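Local coordinates for protein coclaurine N-methyltransferase (Coptis japonica, PDB 6GKV) that transfers a methyl group from S-adenosyl-L-methionine to the ring nitrogen of coclaurine and probably related tetrahydroisoquinolines in plant alkaloid biosynthesis, at residues C94-E99 against I109-L114; L222-H227 against H346-K351. All coordinates share one frame; numbering follows the deposited sequence.

Contact 1: residues C94-E99 against I109-L114; sequences CCYFKE and IAMLDL
Residues 94-99 run as an irregular loop past one turn of helix 104-118, the backbones nearest where the CA atoms of Tyr96 and Met111 lie 5.0 Å apart; no hydrogen bond joins the two segments. Met111 fills the junction. Its CG sits 3.0 Å from Cys94 O and 3.3 Å from Tyr96 N, so this methylene lies against the loop backbone itself. A bend at chi2 (-49°) brings SD beside Tyr96, 3.7 Å from its CB; a second bend at chi3 sets the terminal CE. This is a Met-aromatic contact of oblique geometry, with SD 5.0 Å from the ring centroid and 72° off the ring normal; the two side chains cross at about a right angle. The bond from CA to CB of Tyr96 points toward the helix, whereas CG lies anti to the backbone N (chi1 -163°) and the phenol leads away from it. Ala110 CB touches Tyr96 O at 3.6 Å, and Leu114 CD2, one turn on, reaches Tyr96 CE2 at 4.2 Å. An alanine at Met111 would remove CG, SD and CE, and would probably open a gap against the Cys94-Tyr96 backbone and deprive the Tyr96 ring of its sulfur neighbour. Outside partners also hold the loop: His283 stacks on the Tyr96 ring, and Glu198, which lines the N-methylheliamine pocket, accepts a hydrogen bond from Cys94 N. With Gly92 and Ser93, which bind S-adenosyl-L-homocysteine, just before it in sequence, the loop packs on helix 104-118 beside the cofactor and substrate site of a CFA/CMAS-family methyltransferase.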
ATOM      1  N   CYS A  94      -5.785  21.321   2.857  1.00 41.85           N
ATOM      2  CA  CYS A  94      -5.790  21.317   1.390  1.00 43.68           C
ATOM      3  C   CYS A  94      -7.129  21.690   0.729  1.00 46.89           C
ATOM      4  O   CYS A  94      -8.180  21.175   1.091  1.00 52.09           O
ATOM      5  CB  CYS A  94      -5.349  19.943   0.890  1.00 42.74           C
ATOM      6  SG  CYS A  94      -5.038  19.903  -0.863  1.00 57.47           S
ATOM      7  N   CYS A  95      -7.091  22.608  -0.227  1.00 46.85           N
ATOM      8  CA  CYS A  95      -8.284  22.935  -0.994  1.00 46.03           C
ATOM      9  C   CYS A  95      -8.208  22.309  -2.392  1.00 47.57           C
ATOM     10  O   CYS A  95      -7.168  21.792  -2.796  1.00 42.77           O
ATOM     11  CB  CYS A  95      -8.469  24.433  -1.096  1.00 42.60           C
ATOM     12  SG  CYS A  95      -8.607  25.168   0.512  1.00 63.56           S
ATOM     13  N   TYR A  96      -9.320  22.340  -3.114  1.00 50.25           N
ATOM     14  CA  TYR A  96      -9.405  21.622  -4.371  1.00 55.91           C
ATOM     15  C   TYR A  96      -9.619  22.563  -5.548  1.00 50.51           C
ATOM     16  O   TYR A  96     -10.668  23.195  -5.676  1.00 48.68           O
ATOM     17  CB  TYR A  96     -10.523  20.585  -4.305  1.00 61.38           C
ATOM     18  CG  TYR A  96     -10.420  19.545  -5.379  1.00 63.67           C
ATOM     19  CD1 TYR A  96     -11.103  19.692  -6.582  1.00 64.53           C
ATOM     20  CD2 TYR A  96      -9.628  18.424  -5.205  1.00 62.49           C
ATOM     21  CE1 TYR A  96     -11.007  18.751  -7.576  1.00 59.32           C
ATOM     22  CE2 TYR A  96      -9.527  17.466  -6.196  1.00 64.04           C
ATOM     23  CZ  TYR A  96     -10.215  17.632  -7.379  1.00 60.99           C
ATOM     24  OH  TYR A  96     -10.113  16.672  -8.362  1.00 59.92           O
ATOM     25  N   PHE A  97      -8.606  22.649  -6.400  1.00 54.18           N
ATOM     26  CA  PHE A  97      -8.661  23.488  -7.585  1.00 60.75           C
ATOM     27  C   PHE A  97      -8.839  22.599  -8.828  1.00 66.24           C
ATOM     28  O   PHE A  97      -7.885  21.948  -9.267  1.00 62.97           O
ATOM     29  CB  PHE A  97      -7.387  24.346  -7.702  1.00 56.62           C
ATOM     30  CG  PHE A  97      -7.139  25.261  -6.518  1.00 53.67           C
ATOM     31  CD1 PHE A  97      -6.599  24.766  -5.336  1.00 49.94           C
ATOM     32  CD2 PHE A  97      -7.412  26.615  -6.601  1.00 52.41           C
ATOM     33  CE1 PHE A  97      -6.358  25.589  -4.255  1.00 48.14           C
ATOM     34  CE2 PHE A  97      -7.172  27.457  -5.520  1.00 49.95           C
ATOM     35  CZ  PHE A  97      -6.646  26.942  -4.340  1.00 49.45           C
ATOM     36  N   LYS A  98     -10.059  22.561  -9.375  1.00 70.78           N
ATOM     37  CA  LYS A  98     -10.319  21.799 -10.597  1.00 73.94           C
ATOM     38  C   LYS A  98      -9.843  22.559 -11.839  1.00 75.10           C
ATOM     39  O   LYS A  98      -9.226  21.972 -12.727  1.00 75.05           O
ATOM     40  CB  LYS A  98     -11.808  21.432 -10.724  1.00 79.24           C
ATOM     41  CG  LYS A  98     -12.041  19.924 -10.550  1.00 89.93           C
ATOM     42  CD  LYS A  98     -13.480  19.435 -10.781  1.00 92.32           C
ATOM     43  CE  LYS A  98     -13.628  17.977 -10.306  1.00 82.07           C
ATOM     44  NZ  LYS A  98     -14.716  17.777  -9.302  1.00 77.03           N
ATOM     45  N   GLU A  99     -10.101  23.860 -11.899  1.00 75.34           N
ATOM     46  CA  GLU A  99      -9.683  24.654 -13.057  1.00 79.20           C
ATOM     47  C   GLU A  99      -8.747  25.808 -12.718  1.00 76.47           C
ATOM     48  O   GLU A  99      -8.799  26.372 -11.630  1.00 72.36           O
ATOM     49  CB  GLU A  99     -10.908  25.205 -13.776  1.00 82.56           C
ATOM     50  CG  GLU A  99     -11.792  24.154 -14.374  1.00 90.82           C
ATOM     51  CD  GLU A  99     -13.118  24.723 -14.789  1.00100.79           C
ATOM     52  OE1 GLU A  99     -14.155  24.221 -14.308  1.00107.03           O
ATOM     53  OE2 GLU A  99     -13.118  25.691 -15.575  1.00 98.92           O
ATOM     54  N   ILE A 109     -14.641  25.278  -0.803  1.00 65.33           N
ATOM     55  CA  ILE A 109     -15.952  24.671  -1.048  1.00 65.13           C
ATOM     56  C   ILE A 109     -15.877  23.319  -1.770  1.00 60.55           C
ATOM     57  O   ILE A 109     -16.529  22.360  -1.369  1.00 63.47           O
ATOM     58  CB  ILE A 109     -16.844  25.626  -1.872  1.00 62.92           C
ATOM     59  CG1 ILE A 109     -17.045  26.959  -1.127  1.00 69.35           C
ATOM     60  CG2 ILE A 109     -18.181  24.971  -2.199  1.00 61.85           C
ATOM     61  CD1 ILE A 109     -17.704  26.828   0.246  1.00 76.49           C
ATOM     62  N   ALA A 110     -15.069  23.246  -2.822  1.00 59.72           N
ATOM     63  CA  ALA A 110     -14.935  22.018  -3.601  1.00 53.27           C
ATOM     64  C   ALA A 110     -14.363  20.849  -2.793  1.00 51.18           C
ATOM     65  O   ALA A 110     -14.842  19.714  -2.939  1.00 59.16           O
ATOM     66  CB  ALA A 110     -14.090  22.269  -4.827  1.00 42.89           C
ATOM     67  N   MET A 111     -13.348  21.100  -1.964  1.00 45.19           N
ATOM     68  CA  MET A 111     -12.829  20.045  -1.079  1.00 59.91           C
ATOM     69  C   MET A 111     -13.886  19.606  -0.052  1.00 59.86           C
ATOM     70  O   MET A 111     -14.022  18.419   0.226  1.00 60.96           O
ATOM     71  CB  MET A 111     -11.582  20.491  -0.307  1.00 56.38           C
ATOM     72  CG  MET A 111     -10.234  20.126  -0.851  1.00 56.00           C
ATOM     73  SD  MET A 111      -9.793  18.469  -1.387  1.00 62.85           S
ATOM     74  CE  MET A 111     -10.465  17.523  -0.151  1.00 35.69           C
ATOM     75  N   LEU A 112     -14.596  20.574   0.523  1.00 51.60           N
ATOM     76  CA  LEU A 112     -15.570  20.297   1.567  1.00 54.75           C
ATOM     77  C   LEU A 112     -16.687  19.413   1.011  1.00 65.17           C
ATOM     78  O   LEU A 112     -17.085  18.425   1.639  1.00 57.88           O
ATOM     79  CB  LEU A 112     -16.122  21.608   2.142  1.00 49.03           C
ATOM     80  CG  LEU A 112     -15.103  22.324   3.045  1.00 46.40           C
ATOM     81  CD1 LEU A 112     -15.598  23.674   3.568  1.00 46.22           C
ATOM     82  CD2 LEU A 112     -14.672  21.413   4.202  1.00 49.21           C
ATOM     83  N   ASP A 113     -17.165  19.770  -0.180  1.00 69.02           N
ATOM     84  CA  ASP A 113     -18.121  18.949  -0.914  1.00 70.17           C
ATOM     85  C   ASP A 113     -17.586  17.543  -1.154  1.00 66.17           C
ATOM     86  O   ASP A 113     -18.283  16.553  -0.923  1.00 64.01           O
ATOM     87  CB  ASP A 113     -18.469  19.603  -2.249  1.00 71.72           C
ATOM     88  CG  ASP A 113     -19.537  20.668  -2.108  1.00 74.45           C
ATOM     89  OD1 ASP A 113     -20.120  20.773  -1.008  1.00 69.16           O
ATOM     90  OD2 ASP A 113     -19.807  21.385  -3.096  1.00 80.70           O
ATOM     91  N   LEU A 114     -16.337  17.462  -1.604  1.00 57.67           N
ATOM     92  CA  LEU A 114     -15.715  16.174  -1.888  1.00 58.57           C
ATOM     93  C   LEU A 114     -15.621  15.278  -0.637  1.00 59.40           C
ATOM     94  O   LEU A 114     -15.738  14.061  -0.733  1.00 67.80           O
ATOM     95  CB  LEU A 114     -14.329  16.396  -2.511  1.00 53.97           C
ATOM     96  CG  LEU A 114     -13.567  15.153  -2.964  1.00 51.03           C
ATOM     97  CD1 LEU A 114     -14.421  14.234  -3.856  1.00 39.52           C
ATOM     98  CD2 LEU A 114     -12.250  15.534  -3.647  1.00 39.28           C
TER

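Contact 2: residues L222-H227 against H346-K351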
ATOM      1  N   LEU A 222     -18.900   5.164   9.313  1.00 65.91           N
ATOM      2  CA  LEU A 222     -17.656   5.263   8.552  1.00 52.92           C
ATOM      3  C   LEU A 222     -16.675   6.224   9.190  1.00 55.41           C
ATOM      4  O   LEU A 222     -17.052   7.110   9.957  1.00 58.31           O
ATOM      5  CB  LEU A 222     -17.932   5.697   7.111  1.00 49.93           C
ATOM      6  CG  LEU A 222     -18.975   4.828   6.407  1.00 54.16           C
ATOM      7  CD1 LEU A 222     -19.175   5.229   4.964  1.00 50.13           C
ATOM      8  CD2 LEU A 222     -18.584   3.361   6.516  1.00 63.89           C
ATOM      9  N   LEU A 223     -15.404   6.004   8.875  1.00 50.16           N
ATOM     10  CA  LEU A 223     -14.316   6.899   9.213  1.00 47.57           C
ATOM     11  C   LEU A 223     -13.701   7.441   7.921  1.00 52.97           C
ATOM     12  O   LEU A 223     -13.202   6.664   7.106  1.00 49.02           O
ATOM     13  CB  LEU A 223     -13.243   6.175  10.031  1.00 42.12           C
ATOM     14  CG  LEU A 223     -11.961   7.001  10.196  1.00 43.01           C
ATOM     15  CD1 LEU A 223     -12.276   8.282  10.940  1.00 42.75           C
ATOM     16  CD2 LEU A 223     -10.837   6.225  10.902  1.00 37.92           C
ATOM     17  N   PHE A 224     -13.749   8.757   7.718  1.00 50.59           N
ATOM     18  CA  PHE A 224     -13.077   9.344   6.558  1.00 40.85           C
ATOM     19  C   PHE A 224     -11.820  10.126   6.976  1.00 47.86           C
ATOM     20  O   PHE A 224     -11.866  11.002   7.859  1.00 42.43           O
ATOM     21  CB  PHE A 224     -14.010  10.254   5.776  1.00 34.49           C
ATOM     22  CG  PHE A 224     -13.324  10.955   4.629  1.00 45.38           C
ATOM     23  CD1 PHE A 224     -13.026  10.270   3.455  1.00 45.90           C
ATOM     24  CD2 PHE A 224     -12.950  12.281   4.731  1.00 43.56           C
ATOM     25  CE1 PHE A 224     -12.383  10.907   2.402  1.00 45.13           C
ATOM     26  CE2 PHE A 224     -12.300  12.922   3.681  1.00 44.63           C
ATOM     27  CZ  PHE A 224     -12.018  12.233   2.514  1.00 42.66           C
ATOM     28  N   LEU A 225     -10.703   9.814   6.326  1.00 49.86           N
ATOM     29  CA  LEU A 225      -9.409  10.410   6.666  1.00 46.82           C
ATOM     30  C   LEU A 225      -8.721  11.123   5.505  1.00 43.64           C
ATOM     31  O   LEU A 225      -8.621  10.582   4.421  1.00 43.28           O
ATOM     32  CB  LEU A 225      -8.468   9.332   7.191  1.00 49.24           C
ATOM     33  CG  LEU A 225      -7.020   9.769   7.400  1.00 49.52           C
ATOM     34  CD1 LEU A 225      -6.979  10.758   8.519  1.00 45.33           C
ATOM     35  CD2 LEU A 225      -6.140   8.566   7.713  1.00 54.81           C
ATOM     36  N   GLU A 226      -8.229  12.331   5.755  1.00 44.49           N
ATOM     37  CA  GLU A 226      -7.311  12.989   4.834  1.00 43.08           C
ATOM     38  C   GLU A 226      -5.965  13.236   5.526  1.00 50.03           C
ATOM     39  O   GLU A 226      -5.914  13.748   6.657  1.00 44.19           O
ATOM     40  CB  GLU A 226      -7.880  14.312   4.314  1.00 37.54           C
ATOM     41  CG  GLU A 226      -6.958  15.012   3.292  1.00 42.64           C
ATOM     42  CD  GLU A 226      -7.447  16.407   2.881  1.00 49.33           C
ATOM     43  OE1 GLU A 226      -8.352  16.503   2.029  1.00 54.44           O
ATOM     44  OE2 GLU A 226      -6.932  17.412   3.406  1.00 45.33           O
ATOM     45  N   HIS A 227      -4.882  12.855   4.850  1.00 35.67           N
ATOM     46  CA  HIS A 227      -3.552  13.189   5.317  1.00 33.34           C
ATOM     47  C   HIS A 227      -2.688  13.529   4.137  1.00 37.61           C
ATOM     48  O   HIS A 227      -2.819  12.927   3.084  1.00 36.86           O
ATOM     49  CB  HIS A 227      -2.921  12.047   6.094  1.00 27.53           C
ATOM     50  CG  HIS A 227      -2.765  10.791   5.302  1.00 39.80           C
ATOM     51  ND1 HIS A 227      -1.586  10.454   4.673  1.00 40.36           N
ATOM     52  CD2 HIS A 227      -3.628   9.778   5.052  1.00 39.22           C
ATOM     53  CE1 HIS A 227      -1.728   9.285   4.073  1.00 39.41           C
ATOM     54  NE2 HIS A 227      -2.957   8.852   4.287  1.00 40.77           N
ATOM     55  N   HIS A 346      -6.734  10.252   0.565  1.00 37.64           N
ATOM     56  CA  HIS A 346      -8.036  10.025   1.207  1.00 40.04           C
ATOM     57  C   HIS A 346      -8.333   8.539   1.443  1.00 42.37           C
ATOM     58  O   HIS A 346      -8.351   7.730   0.500  1.00 46.11           O
ATOM     59  CB  HIS A 346      -9.167  10.630   0.373  1.00 41.73           C
ATOM     60  CG  HIS A 346      -9.171  12.132   0.353  1.00 42.90           C
ATOM     61  ND1 HIS A 346     -10.016  12.864  -0.449  1.00 42.74           N
ATOM     62  CD2 HIS A 346      -8.435  13.029   1.045  1.00 43.40           C
ATOM     63  CE1 HIS A 346      -9.800  14.154  -0.257  1.00 36.99           C
ATOM     64  NE2 HIS A 346      -8.854  14.281   0.653  1.00 46.11           N
ATOM     65  N   VAL A 347      -8.603   8.193   2.698  1.00 36.52           N
ATOM     66  CA  VAL A 347      -8.954   6.831   3.052  1.00 34.07           C
ATOM     67  C   VAL A 347     -10.332   6.739   3.705  1.00 48.44           C
ATOM     68  O   VAL A 347     -10.637   7.475   4.657  1.00 40.20           O
ATOM     69  CB  VAL A 347      -7.923   6.210   4.002  1.00 38.80           C
ATOM     70  CG1 VAL A 347      -8.152   4.714   4.091  1.00 41.80           C
ATOM     71  CG2 VAL A 347      -6.499   6.505   3.524  1.00 36.25           C
ATOM     72  N   LEU A 348     -11.165   5.821   3.197  1.00 45.85           N
ATOM     73  CA  LEU A 348     -12.464   5.569   3.812  1.00 46.19           C
ATOM     74  C   LEU A 348     -12.412   4.235   4.554  1.00 41.82           C
ATOM     75  O   LEU A 348     -12.041   3.213   3.981  1.00 48.43           O
ATOM     76  CB  LEU A 348     -13.589   5.589   2.767  1.00 42.02           C
ATOM     77  CG  LEU A 348     -15.031   5.469   3.296  1.00 49.97           C
ATOM     78  CD1 LEU A 348     -15.397   6.626   4.219  1.00 54.81           C
ATOM     79  CD2 LEU A 348     -16.051   5.343   2.159  1.00 42.28           C
ATOM     80  N   PHE A 349     -12.734   4.263   5.839  1.00 39.87           N
ATOM     81  CA  PHE A 349     -12.716   3.069   6.686  1.00 50.37           C
ATOM     82  C   PHE A 349     -14.119   2.718   7.176  1.00 54.92           C
ATOM     83  O   PHE A 349     -14.911   3.616   7.466  1.00 55.24           O
ATOM     84  CB  PHE A 349     -11.855   3.260   7.940  1.00 48.66           C
ATOM     85  CG  PHE A 349     -10.400   3.551   7.689  1.00 49.47           C
ATOM     86  CD1 PHE A 349      -9.491   2.518   7.524  1.00 45.25           C
ATOM     87  CD2 PHE A 349      -9.926   4.871   7.720  1.00 47.50           C
ATOM     88  CE1 PHE A 349      -8.135   2.788   7.343  1.00 49.08           C
ATOM     89  CE2 PHE A 349      -8.570   5.162   7.555  1.00 41.80           C
ATOM     90  CZ  PHE A 349      -7.669   4.120   7.373  1.00 47.44           C
ATOM     91  N   LYS A 350     -14.396   1.422   7.327  1.00 53.98           N
ATOM     92  CA  LYS A 350     -15.541   0.948   8.122  1.00 56.97           C
ATOM     93  C   LYS A 350     -15.031   0.243   9.389  1.00 64.39           C
ATOM     94  O   LYS A 350     -13.835  -0.034   9.503  1.00 63.31           O
ATOM     95  CB  LYS A 350     -16.420   0.000   7.309  1.00 57.61           C
ATOM     96  CG  LYS A 350     -15.827  -1.386   7.196  1.00 61.46           C
ATOM     97  CD  LYS A 350     -16.674  -2.295   6.314  1.00 64.64           C
ATOM     98  CE  LYS A 350     -15.944  -3.601   6.029  1.00 59.98           C
ATOM     99  NZ  LYS A 350     -16.564  -4.314   4.874  1.00 70.97           N
ATOM    100  N   LYS A 351     -15.934  -0.070  10.321  1.00 61.29           N
ATOM    101  CA  LYS A 351     -15.524  -0.559  11.638  1.00 54.64           C
ATOM    102  C   LYS A 351     -14.940  -1.968  11.610  1.00 47.82           C
ATOM    103  O   LYS A 351     -15.632  -2.918  11.254  1.00 57.32           O
ATOM    104  CB  LYS A 351     -16.707  -0.517  12.600  1.00 55.91           C
ATOM    105  CG  LYS A 351     -16.326  -0.146  14.005  1.00 56.41           C
ATOM    106  CD  LYS A 351     -17.515  -0.276  14.940  1.00 63.31           C
ATOM    107  CE  LYS A 351     -17.015  -0.493  16.351  1.00 65.99           C
ATOM    108  NZ  LYS A 351     -15.664  -1.139  16.313  1.00 64.97           N
TER
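Strands 222-227 and 346-350 pair antiparallel, their axes 163° apart in direction and 4.6 Å apart at closest approach. Two hydrogen-bonded pairs, Leu223 with Phe349 and Leu225 with Val347, set the register with four nearly straight N-H...O bonds, the straightest from Leu223 N to Phe349 O at 2.8 Å.

The polar end of the ladder is the non-hydrogen-bonded pair Glu226 and His346. His346 NE2 donates to Glu226 OE1 over 2.7 Å, meeting the anti lone pair of that oxygen. Both side chains point the same way, and carboxylate and imidazole are nearly coplanar. Tyr115 OH also bonds OE1, while Arg118 NH1 is hydrogen-bonded to ND1, so both ring nitrogens of this buried histidine are engaged. Phe224 lies on the same face of the sheet, with CG anti to its backbone N (chi1 176°). Its CZ stands over one face of the His346 ring, 3.6 Å from His346 CG, in a T-shaped pair with planes at 70°. Farther along this face Leu348 CD1 meets Leu222 CB at 4.0 Å.

On the opposite face, Leu223 and Phe349 lie side by side, Leu223 CD2 reaching Phe349 CD2 at 3.6 Å. Leu225 CD2 approaches the edge of the same phenyl ring, its nearest atom being CE2 at 4.2 Å, while Val347 CG1 lies over a face toward the rim.

In the seven-stranded mixed sheet, strand 221-230 is flanked on its other side by parallel strand 191-197, and 342-350 by antiparallel 272-279. Helix 104-118 packs over the Phe224, Glu226 and His346 face through Met111 and Arg118, and Lys350 forms a salt bridge to Asp269 of the second subunit.

How the contacts relate
From the N terminus, contact 1 comes first: the short span between 94-99 and 109-114 folds the loop after helix 79-85 back on helix 104-118. Contact 2 follows in series, neither nested in it nor crossing it, and closes a far longer excursion of 118 residues by bringing the C-terminal strand beside strand 221-230. Although their centres are about 18 Å apart, the two touch through Met111, whose CE packs 3.2 Å from Glu226 OE1 and 3.4 Å from His346 CE1. One helix residue thus joins the loop bordering the ligand site to the central sheet; Cys94 CB, 3.9 Å from Glu226 OE2, adds a second junction.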